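Local coordinates for protein alpha-pyrone synthesis polyketide synthase-like Pks18 (Mycobacterium tuberculosis, PDB 1TED) that probably extends medium- and long-chain aliphatic acyl-CoA starters with malonyl-CoA to make tri- and tetraketide alpha-pyrones, at residues A[115-120]-A[153-158]; A[138-143]-A[200-205]; A[174-179]-A[374-379]; A[204-209]-A[224-229]. All blocks are in the same frame, centred on the assembly; numbering follows the deposited sequence.

Contact 1 (A[115-120]-A[153-158]); sequences PLAVDV and VAIVKE
Val118 of helix 102-125 and Glu158 of helix 151-159 meet within the outer helical layer of the thiolase fold, and they illustrate how two helices on one sheet face can touch through very few side chains. The short axes come within 9.5 Å of each other, with their N-to-C directions 50° apart. Val118 and Ile155 mark the nearest backbone approach, their CA atoms 5.5 Å apart.

Val118 does most of the work. Its side chain crosses that of Glu158 at about a right angle, both methyls lying against the aliphatic root of the acid. Val118 CG1 is 3.3 Å from Glu158 CG, a tight fit, while Val118 CG2 lies 3.6 Å from Glu158 CB. With CG1 anti to the backbone N (chi1 167°), CG2 is left beside that N and also faces the neighbouring helix at Ala154, 4.2 Å from Ala154 O. The glutamate chain bends at chi2, and what it offers to the valine is methylene rather than carboxylate; this is the exposed border of the contact.

On the sheet-facing side the join is looser. Ile155 reaches across with its CD1, which stops 4.1 Å from Ala117 CB; the same isoleucine also lies on Leu198 and Val200 of strand 196-204. No hydrogen bond crosses between 115-120 and 153-158. Beyond them, Lys157 forms a salt bridge with Glu261 of the second subunit, which places helix 151-159 at the dimer boundary. Two helices packed side by side over the N-terminal half of the sheet form part of an outer alpha layer of the layered alpha-beta-alpha-beta-alpha thiolase fold.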
# COMPACT_ATOMS: atom_id res chain seq x y z
N PRO A 115 7.43 16.60 8.42
CA PRO A 115 7.03 18.00 8.64
C PRO A 115 5.98 18.47 7.63
O PRO A 115 4.98 19.09 8.00
CB PRO A 115 8.34 18.76 8.48
CG PRO A 115 9.36 17.78 8.91
CD PRO A 115 8.89 16.49 8.31
N LEU A 116 6.23 18.18 6.36
CA LEU A 116 5.33 18.59 5.29
C LEU A 116 3.97 17.91 5.34
O LEU A 116 2.95 18.57 5.15
CB LEU A 116 5.98 18.32 3.93
CG LEU A 116 5.17 18.76 2.71
CD1 LEU A 116 4.93 20.26 2.76
CD2 LEU A 116 5.91 18.38 1.45
N ALA A 117 3.95 16.61 5.61
CA ALA A 117 2.68 15.87 5.67
C ALA A 117 1.87 16.25 6.91
O ALA A 117 0.65 16.36 6.84
CB ALA A 117 2.94 14.35 5.66
N VAL A 118 2.55 16.45 8.03
CA VAL A 118 1.87 16.86 9.25
C VAL A 118 1.23 18.23 9.03
O VAL A 118 0.09 18.46 9.42
CB VAL A 118 2.86 16.91 10.45
CG1 VAL A 118 2.22 17.63 11.64
CG2 VAL A 118 3.26 15.49 10.84
N ASP A 119 1.96 19.13 8.39
CA ASP A 119 1.44 20.46 8.13
C ASP A 119 0.22 20.46 7.20
O ASP A 119 -0.81 21.05 7.52
CB ASP A 119 2.56 21.35 7.56
CG ASP A 119 2.05 22.68 7.03
OD1 ASP A 119 1.08 23.24 7.60
OD2 ASP A 119 2.63 23.18 6.05
N VAL A 120 0.32 19.78 6.06
CA VAL A 120 -0.79 19.74 5.09
C VAL A 120 -2.03 19.06 5.65
O VAL A 120 -3.15 19.56 5.46
CB VAL A 120 -0.35 19.05 3.79
CG1 VAL A 120 -1.51 18.95 2.81
CG2 VAL A 120 0.80 19.84 3.16
N VAL A 153 2.44 6.88 10.74
CA VAL A 153 2.51 6.81 12.20
C VAL A 153 2.74 8.21 12.80
O VAL A 153 2.07 8.59 13.77
CB VAL A 153 3.65 5.87 12.66
CG1 VAL A 153 3.86 5.99 14.15
CG2 VAL A 153 3.29 4.43 12.32
N ALA A 154 3.66 8.98 12.23
CA ALA A 154 3.97 10.32 12.71
C ALA A 154 2.78 11.29 12.62
O ALA A 154 2.66 12.19 13.45
CB ALA A 154 5.18 10.90 11.96
N ILE A 155 1.93 11.12 11.61
CA ILE A 155 0.75 11.97 11.46
C ILE A 155 -0.21 11.76 12.64
O ILE A 155 -0.69 12.72 13.25
CB ILE A 155 0.02 11.67 10.13
CG1 ILE A 155 0.90 12.08 8.94
CG2 ILE A 155 -1.31 12.40 10.09
CD1 ILE A 155 0.27 11.87 7.56
N VAL A 156 -0.50 10.50 12.95
CA VAL A 156 -1.39 10.16 14.05
C VAL A 156 -0.83 10.73 15.37
O VAL A 156 -1.56 11.32 16.17
CB VAL A 156 -1.54 8.61 14.17
CG1 VAL A 156 -2.30 8.23 15.46
CG2 VAL A 156 -2.27 8.08 12.95
N LYS A 157 0.47 10.53 15.59
CA LYS A 157 1.11 11.02 16.80
C LYS A 157 1.15 12.54 16.84
O LYS A 157 0.82 13.15 17.86
CB LYS A 157 2.53 10.47 16.92
CG LYS A 157 2.58 8.99 17.30
CD LYS A 157 3.98 8.54 17.66
CE LYS A 157 3.98 7.13 18.20
NZ LYS A 157 5.29 6.80 18.82
N GLU A 158 1.53 13.15 15.72
CA GLU A 158 1.62 14.60 15.63
C GLU A 158 0.27 15.32 15.75
O GLU A 158 0.15 16.31 16.48
CB GLU A 158 2.26 14.99 14.30
CG GLU A 158 3.24 16.11 14.43
CD GLU A 158 4.44 15.70 15.24
OE1 GLU A 158 5.13 14.74 14.83
OE2 GLU A 158 4.69 16.32 16.30

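Contact 2 (A[138-143]-A[200-205]); sequences LVLATS and VCIELC. With MYR (myristic acid), chain E.
Leu140 pairs with Val200, and Ala141 with Cys201, as two parallel strands run side by side with CA atoms 4.8 Å apart in each pair and a twist of 23° between them. These are neighbouring strands of the N-terminal half of the thiolase fold. Val139 O accepts from Val200 N, Val200 O from Ala141 N, and Ala141 O from Ile202 N, all nearly straight bonds. Ala141 O takes a second donor, Thr142 OG1 at 2.6 Å, which stands above the carbonyl plane.

On the face toward helix 102-125, Leu140 CD2 leans over Val200 CG1 at 3.6 Å, and Thr142 lies beside Ile202, pointing the same way, with OG1 3.2 Å from Ile202 CG2. The other face carries Ala141 CB and Cys201 SG, 4.3 Å apart, beneath the buried helices 177-191 and 349-361.

Past the last strand bond, Glu203 takes over from the backbone. Its chain bends at chi2 (67°) and brings the carboxylate back to the neighbouring strand end, where OE2 accepts from Ser143 N at 2.6 Å through its syn lone pair. Thr144 OG1 also bonds OE2, and Ser349 OG bonds OE1, so both buried oxygens are engaged. A water bonds Ser143 OG and reaches Glu203 OE1, while Ser143 CB lies 3.6 Å from C14, the terminal methyl of the bound myristic acid.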
# COMPACT_ATOMS: atom_id res chain seq x y z
N LEU A 138 -6.75 6.51 7.95
CA LEU A 138 -5.69 7.35 7.44
C LEU A 138 -5.03 6.59 6.30
O LEU A 138 -4.44 5.53 6.53
CB LEU A 138 -4.66 7.64 8.53
CG LEU A 138 -3.28 8.09 8.05
CD1 LEU A 138 -3.39 9.35 7.23
CD2 LEU A 138 -2.39 8.34 9.25
N VAL A 139 -5.15 7.10 5.08
CA VAL A 139 -4.52 6.43 3.94
C VAL A 139 -3.33 7.27 3.49
O VAL A 139 -3.45 8.46 3.20
CB VAL A 139 -5.50 6.24 2.75
CG1 VAL A 139 -4.82 5.46 1.63
CG2 VAL A 139 -6.73 5.50 3.22
N LEU A 140 -2.18 6.63 3.43
CA LEU A 140 -0.96 7.31 3.03
C LEU A 140 -0.41 6.70 1.74
O LEU A 140 -0.17 5.50 1.67
CB LEU A 140 0.06 7.21 4.16
CG LEU A 140 1.35 8.03 4.13
CD1 LEU A 140 2.29 7.50 3.07
CD2 LEU A 140 1.01 9.51 3.92
N ALA A 141 -0.24 7.54 0.72
CA ALA A 141 0.30 7.07 -0.55
C ALA A 141 1.61 7.76 -0.90
O ALA A 141 1.78 8.96 -0.66
CB ALA A 141 -0.72 7.29 -1.66
N THR A 142 2.53 6.98 -1.48
CA THR A 142 3.84 7.48 -1.90
C THR A 142 4.49 6.45 -2.80
O THR A 142 4.16 5.27 -2.75
CB THR A 142 4.81 7.69 -0.71
OG1 THR A 142 4.12 8.29 0.38
CG2 THR A 142 5.98 8.58 -1.13
N SER A 143 5.45 6.91 -3.60
CA SER A 143 6.22 6.03 -4.47
C SER A 143 7.67 6.49 -4.41
O SER A 143 8.51 6.04 -5.19
CB SER A 143 5.69 6.10 -5.90
OG SER A 143 4.43 5.46 -6.00
N VAL A 200 -3.62 11.11 2.56
CA VAL A 200 -2.42 11.90 2.44
C VAL A 200 -1.48 11.36 1.36
O VAL A 200 -1.07 10.20 1.41
CB VAL A 200 -1.67 11.97 3.81
CG1 VAL A 200 -0.41 12.80 3.69
CG2 VAL A 200 -2.58 12.58 4.87
N CYS A 201 -1.18 12.20 0.38
CA CYS A 201 -0.27 11.83 -0.69
C CYS A 201 0.95 12.73 -0.50
O CYS A 201 0.83 13.95 -0.43
CB CYS A 201 -0.93 12.08 -2.05
SG CYS A 201 -2.48 11.17 -2.30
N ILE A 202 2.11 12.11 -0.37
CA ILE A 202 3.35 12.85 -0.14
C ILE A 202 4.39 12.34 -1.12
O ILE A 202 4.69 11.14 -1.17
CB ILE A 202 3.84 12.65 1.32
CG1 ILE A 202 5.23 13.27 1.51
CG2 ILE A 202 3.85 11.18 1.67
CD1 ILE A 202 5.22 14.78 1.69
N GLU A 203 4.96 13.24 -1.91
CA GLU A 203 5.92 12.81 -2.89
C GLU A 203 7.17 13.67 -2.84
O GLU A 203 7.12 14.89 -3.02
CB GLU A 203 5.26 12.84 -4.27
CG GLU A 203 5.47 11.59 -5.12
CD GLU A 203 4.79 10.33 -4.57
OE1 GLU A 203 3.54 10.27 -4.58
OE2 GLU A 203 5.50 9.40 -4.15
N LEU A 204 8.30 13.01 -2.58
CA LEU A 204 9.59 13.67 -2.48
C LEU A 204 10.58 13.10 -3.48
O LEU A 204 11.42 12.26 -3.13
CB LEU A 204 10.15 13.52 -1.06
CG LEU A 204 9.84 14.64 -0.08
CD1 LEU A 204 8.38 15.02 -0.16
CD2 LEU A 204 10.22 14.19 1.33
N CYS A 205 10.48 13.56 -4.72
CA CYS A 205 11.36 13.11 -5.78
C CYS A 205 12.80 13.61 -5.60
O CYS A 205 13.75 12.84 -5.79
CB CYS A 205 10.82 13.58 -7.14
SG CYS A 205 9.20 12.92 -7.60
C1 MYR E . 16.75 18.32 -10.42
O1 MYR E . 16.58 19.52 -10.25
O2 MYR E . 17.28 17.92 -11.46
C2 MYR E . 16.32 17.32 -9.34
C3 MYR E . 15.15 16.47 -9.83
C4 MYR E . 14.69 15.49 -8.74
C5 MYR E . 13.55 14.60 -9.24
C6 MYR E . 13.98 13.66 -10.37
C7 MYR E . 14.95 12.57 -9.91
C8 MYR E . 14.29 11.57 -8.97
C9 MYR E . 13.16 10.79 -9.67
C10 MYR E . 12.42 9.90 -8.67
C11 MYR E . 11.26 9.17 -9.35
C12 MYR E . 10.48 8.32 -8.35
C13 MYR E . 9.28 7.66 -9.03
C14 MYR E . 8.47 6.83 -8.03
O HOH W 1 2.70 7.31 -5.66

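Contact 3 (A[174-179]-A[374-379]); sequences GCAAAM and AFAFGP
Ala176 and Ala376 point their methyl groups at each other, CB to CB at 3.7 Å, and this small pair lies where the start of helix 177-191 comes close to strand 370-378. Neither methyl meets only its counterpart. Ala176 CB also lies over the strand backbone where it passes from Phe377 to Gly378, 3.6 Å from Gly378 N. In return, Ala376 CB nestles against the loop backbone, 3.6 Å from Cys175 O. The phenylalanines on either side of Ala376 turn the other way: Phe375 and Phe377 direct their CB atoms away from this loop, and their rings pack on helix 281-299.

Cys175, probably the catalytic nucleophile, turns only its CB to the strand, 3.6 Å from Phe377 O. Its chi1 of -61° sets SG anti to the carbonyl carbon and takes it away from the strand, which therefore meets CB alone; His313 and Asn346 touch the cysteine side chain from outside the two segments. No direct hydrogen bond crosses between the segments; a water joins them instead, accepting from Cys175 N at 2.7 Å and donating to Phe377 O at 2.9 Å. Gly174, at a positive phi of 55°, presents bare backbone to Pro379, whose CD comes within 3.9 Å of Gly174 N. The proline in turn packs on Ala148 of the second subunit.

With alanines at the interface, a central helix lies close to the sheet of the C-terminal half. A cysteine at the head of that buried helix, beside a histidine and an asparagine, is the active-site arrangement of the thiolase fold as chalcone synthases use it.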
# COMPACT_ATOMS: atom_id res chain seq x y z
N GLY A 174 2.23 4.74 -8.18
CA GLY A 174 2.57 5.93 -8.95
C GLY A 174 1.75 7.21 -8.97
O GLY A 174 1.16 7.63 -7.97
N CYS A 175 1.72 7.82 -10.14
CA CYS A 175 1.03 9.08 -10.37
C CYS A 175 -0.47 9.04 -10.15
O CYS A 175 -1.10 10.08 -9.94
CB CYS A 175 1.32 9.60 -11.80
SG CYS A 175 3.07 9.95 -12.16
N ALA A 176 -1.05 7.84 -10.19
CA ALA A 176 -2.50 7.70 -10.00
C ALA A 176 -2.92 7.23 -8.61
O ALA A 176 -4.09 6.94 -8.38
CB ALA A 176 -3.07 6.75 -11.07
N ALA A 177 -1.97 7.20 -7.67
CA ALA A 177 -2.24 6.72 -6.31
C ALA A 177 -3.29 7.50 -5.50
O ALA A 177 -3.90 6.95 -4.59
CB ALA A 177 -0.93 6.62 -5.53
N ALA A 178 -3.50 8.77 -5.83
CA ALA A 178 -4.49 9.54 -5.09
C ALA A 178 -5.85 8.90 -5.31
O ALA A 178 -6.69 8.93 -4.41
CB ALA A 178 -4.50 10.98 -5.55
N MET A 179 -6.07 8.34 -6.50
CA MET A 179 -7.34 7.68 -6.81
C MET A 179 -7.54 6.36 -6.06
O MET A 179 -8.65 6.08 -5.59
CB MET A 179 -7.47 7.44 -8.32
CG MET A 179 -7.62 8.71 -9.16
SD MET A 179 -9.08 9.68 -8.75
CE MET A 179 -8.42 10.84 -7.56
N ALA A 374 -11.67 13.38 -13.39
CA ALA A 374 -10.25 13.46 -13.09
C ALA A 374 -9.68 12.08 -13.37
O ALA A 374 -10.36 11.07 -13.20
CB ALA A 374 -10.04 13.84 -11.64
N PHE A 375 -8.44 12.04 -13.85
CA PHE A 375 -7.79 10.77 -14.10
C PHE A 375 -6.30 10.94 -14.17
O PHE A 375 -5.80 12.02 -14.46
CB PHE A 375 -8.33 10.07 -15.37
CG PHE A 375 -8.17 10.87 -16.63
CD1 PHE A 375 -6.93 10.98 -17.25
CD2 PHE A 375 -9.27 11.48 -17.22
CE1 PHE A 375 -6.80 11.70 -18.43
CE2 PHE A 375 -9.13 12.20 -18.40
CZ PHE A 375 -7.90 12.30 -19.01
N ALA A 376 -5.59 9.85 -13.88
CA ALA A 376 -4.14 9.82 -13.90
C ALA A 376 -3.74 8.43 -14.36
O ALA A 376 -4.61 7.56 -14.57
CB ALA A 376 -3.59 10.10 -12.51
N PHE A 377 -2.44 8.22 -14.51
CA PHE A 377 -1.93 6.94 -15.00
C PHE A 377 -0.99 6.23 -14.04
O PHE A 377 0.02 6.80 -13.61
CB PHE A 377 -1.26 7.16 -16.36
CG PHE A 377 -2.15 7.83 -17.35
CD1 PHE A 377 -3.17 7.13 -17.98
CD2 PHE A 377 -2.04 9.20 -17.58
CE1 PHE A 377 -4.07 7.77 -18.83
CE2 PHE A 377 -2.94 9.87 -18.43
CZ PHE A 377 -3.95 9.15 -19.06
N GLY A 378 -1.33 4.99 -13.71
CA GLY A 378 -0.50 4.20 -12.81
C GLY A 378 0.24 3.11 -13.54
O GLY A 378 -0.07 2.81 -14.70
N PRO A 379 1.24 2.48 -12.89
CA PRO A 379 2.01 1.41 -13.53
C PRO A 379 1.15 0.29 -14.09
O PRO A 379 -0.01 0.12 -13.70
CB PRO A 379 2.97 0.95 -12.43
CG PRO A 379 2.30 1.41 -11.16
CD PRO A 379 1.73 2.74 -11.53
O HOH W 2 2.59 6.47 -12.30

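Contact 4 (A[204-209]-A[224-229]); sequences LCSVNA and FGDGCA. With MYR (myristic acid), chain E.
Ser206 grips the carboxylate of Asp226 with two donors at once. Its backbone N bonds OD1 at 2.9 Å, practically straight at 179° and on the syn lone pair, while Ser206 OG donates to OD2 at a very short 2.5 Å. Such a double grip depends on the serine rotamer: chi1 of 69° puts OG between the backbone N and the carbonyl carbon, and hydroxyl and amide can therefore reach separate oxygens of one acid. Cys205 N also lies 2.9 Å from Asp226 OD1, and from outside the segments Ala84 N donates to OD2. This concentration of donors would be expected to stabilise a buried negative charge. Leu204 crosses the aspartate at about a right angle, its CG 4.0 Å from OD2.

Asp226 lies near the start of the strand that neighbours 196-204 in the thiolase-fold sheet, and Ser206 lies in the turn leaving that neighbour; the acid thus ties the loop after one strand to its antiparallel neighbour. The turn is also held from within, by Asn208 N bonding Cys205 O. Gly225 bonds by backbone to Asn346, and Phe224 O accepts from Arg81.

Cys205 and Phe224 lead on to the substrate-binding tunnel. Cys205 SG packs on Phe224 CB at 3.7 Å and stands oblique to the ring, a sulfur-aromatic contact. Phe224, placed much like the gatekeeper phenylalanine of chalcone synthases, meets the myristic acid with its ring edge, CD2 lying 3.5 Å from C11 of the ligand. Farther along the lipid, Cys205 O approaches its C8 to 3.5 Å.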
# COMPACT_ATOMS: atom_id res chain seq x y z
N LEU A 204 8.30 13.01 -2.58
CA LEU A 204 9.59 13.67 -2.48
C LEU A 204 10.58 13.10 -3.48
O LEU A 204 11.42 12.26 -3.13
CB LEU A 204 10.15 13.52 -1.06
CG LEU A 204 9.84 14.64 -0.08
CD1 LEU A 204 8.38 15.02 -0.16
CD2 LEU A 204 10.22 14.19 1.33
N CYS A 205 10.48 13.56 -4.72
CA CYS A 205 11.36 13.11 -5.78
C CYS A 205 12.80 13.61 -5.60
O CYS A 205 13.75 12.84 -5.79
CB CYS A 205 10.82 13.58 -7.14
SG CYS A 205 9.20 12.92 -7.60
N SER A 206 12.96 14.88 -5.25
CA SER A 206 14.28 15.49 -5.07
C SER A 206 15.21 14.62 -4.22
O SER A 206 16.43 14.65 -4.39
CB SER A 206 14.15 16.89 -4.44
OG SER A 206 13.72 16.85 -3.08
N VAL A 207 14.62 13.84 -3.33
CA VAL A 207 15.36 12.96 -2.45
C VAL A 207 16.00 11.79 -3.20
O VAL A 207 16.94 11.16 -2.69
CB VAL A 207 14.44 12.45 -1.32
CG1 VAL A 207 14.83 11.07 -0.88
CG2 VAL A 207 14.52 13.39 -0.15
N ASN A 208 15.52 11.50 -4.41
CA ASN A 208 16.07 10.39 -5.18
C ASN A 208 16.92 10.84 -6.37
O ASN A 208 17.24 10.03 -7.24
CB ASN A 208 14.95 9.47 -5.68
CG ASN A 208 14.21 8.77 -4.54
OD1 ASN A 208 13.21 9.28 -4.02
ND2 ASN A 208 14.70 7.60 -4.14
N ALA A 209 17.29 12.11 -6.40
CA ALA A 209 18.12 12.65 -7.49
C ALA A 209 19.41 11.85 -7.68
O ALA A 209 20.11 11.54 -6.71
CB ALA A 209 18.44 14.11 -7.22
N PHE A 224 10.14 15.78 -12.67
CA PHE A 224 9.68 15.49 -11.32
C PHE A 224 9.97 16.53 -10.22
O PHE A 224 11.06 17.08 -10.13
CB PHE A 224 10.19 14.11 -10.92
CG PHE A 224 9.65 12.99 -11.79
CD1 PHE A 224 8.97 13.26 -12.97
CD2 PHE A 224 9.82 11.66 -11.41
CE1 PHE A 224 8.46 12.23 -13.77
CE2 PHE A 224 9.31 10.61 -12.21
CZ PHE A 224 8.63 10.90 -13.38
N GLY A 225 8.96 16.78 -9.40
CA GLY A 225 9.07 17.73 -8.31
C GLY A 225 8.55 17.17 -7.00
O GLY A 225 8.17 16.00 -6.92
N ASP A 226 8.53 18.01 -5.96
CA ASP A 226 8.10 17.60 -4.62
C ASP A 226 6.77 18.24 -4.20
O ASP A 226 6.50 19.40 -4.50
CB ASP A 226 9.18 17.97 -3.59
CG ASP A 226 10.46 17.16 -3.75
OD1 ASP A 226 10.64 16.50 -4.79
OD2 ASP A 226 11.30 17.20 -2.82
N GLY A 227 5.94 17.48 -3.49
CA GLY A 227 4.67 18.05 -3.07
C GLY A 227 3.89 17.18 -2.12
O GLY A 227 4.21 16.01 -1.91
N CYS A 228 2.85 17.76 -1.53
CA CYS A 228 2.01 17.02 -0.60
C CYS A 228 0.57 17.51 -0.71
O CYS A 228 0.32 18.68 -1.02
CB CYS A 228 2.51 17.22 0.83
SG CYS A 228 1.61 16.26 2.07
N ALA A 229 -0.37 16.61 -0.48
CA ALA A 229 -1.77 16.96 -0.53
C ALA A 229 -2.55 16.01 0.36
O ALA A 229 -2.17 14.86 0.54
CB ALA A 229 -2.30 16.89 -1.97
C1 MYR E . 16.75 18.32 -10.42
O1 MYR E . 16.58 19.52 -10.25
O2 MYR E . 17.28 17.92 -11.46
C2 MYR E . 16.32 17.32 -9.34
C3 MYR E . 15.15 16.47 -9.83
C4 MYR E . 14.69 15.49 -8.74
C5 MYR E . 13.55 14.60 -9.24
C6 MYR E . 13.98 13.66 -10.37
C7 MYR E . 14.95 12.57 -9.91
C8 MYR E . 14.29 11.57 -8.97
C9 MYR E . 13.16 10.79 -9.67
C10 MYR E . 12.42 9.90 -8.67
C11 MYR E . 11.26 9.17 -9.35
C12 MYR E . 10.48 8.32 -8.35
C13 MYR E . 9.28 7.66 -9.03
C14 MYR E . 8.47 6.83 -8.03

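The four contacts follow the thiolase fold from its outer helices to its buried centre. Contact 1 rests on contact 2, with Leu116 CD2 3.7 Å from Ile202 CD1. Contacts 2 and 4 share Leu204 and Cys205 and are neighbours in one sheet: Cys201 N is 2.8 Å from Ala229 O, probably hydrogen-bonded. Contact 3 lies beneath contact 2, where Ala141 CB is 3.9 Å from Ala177 CB, and its centre is about 23 Å from that of contact 1. Around Cys175, the probable nucleophile, the side chains of Phe224 and Glu203 come within about 6 and 8 Å respectively. Myristic acid touches contacts 2 and 4, running through the tunnel toward this site.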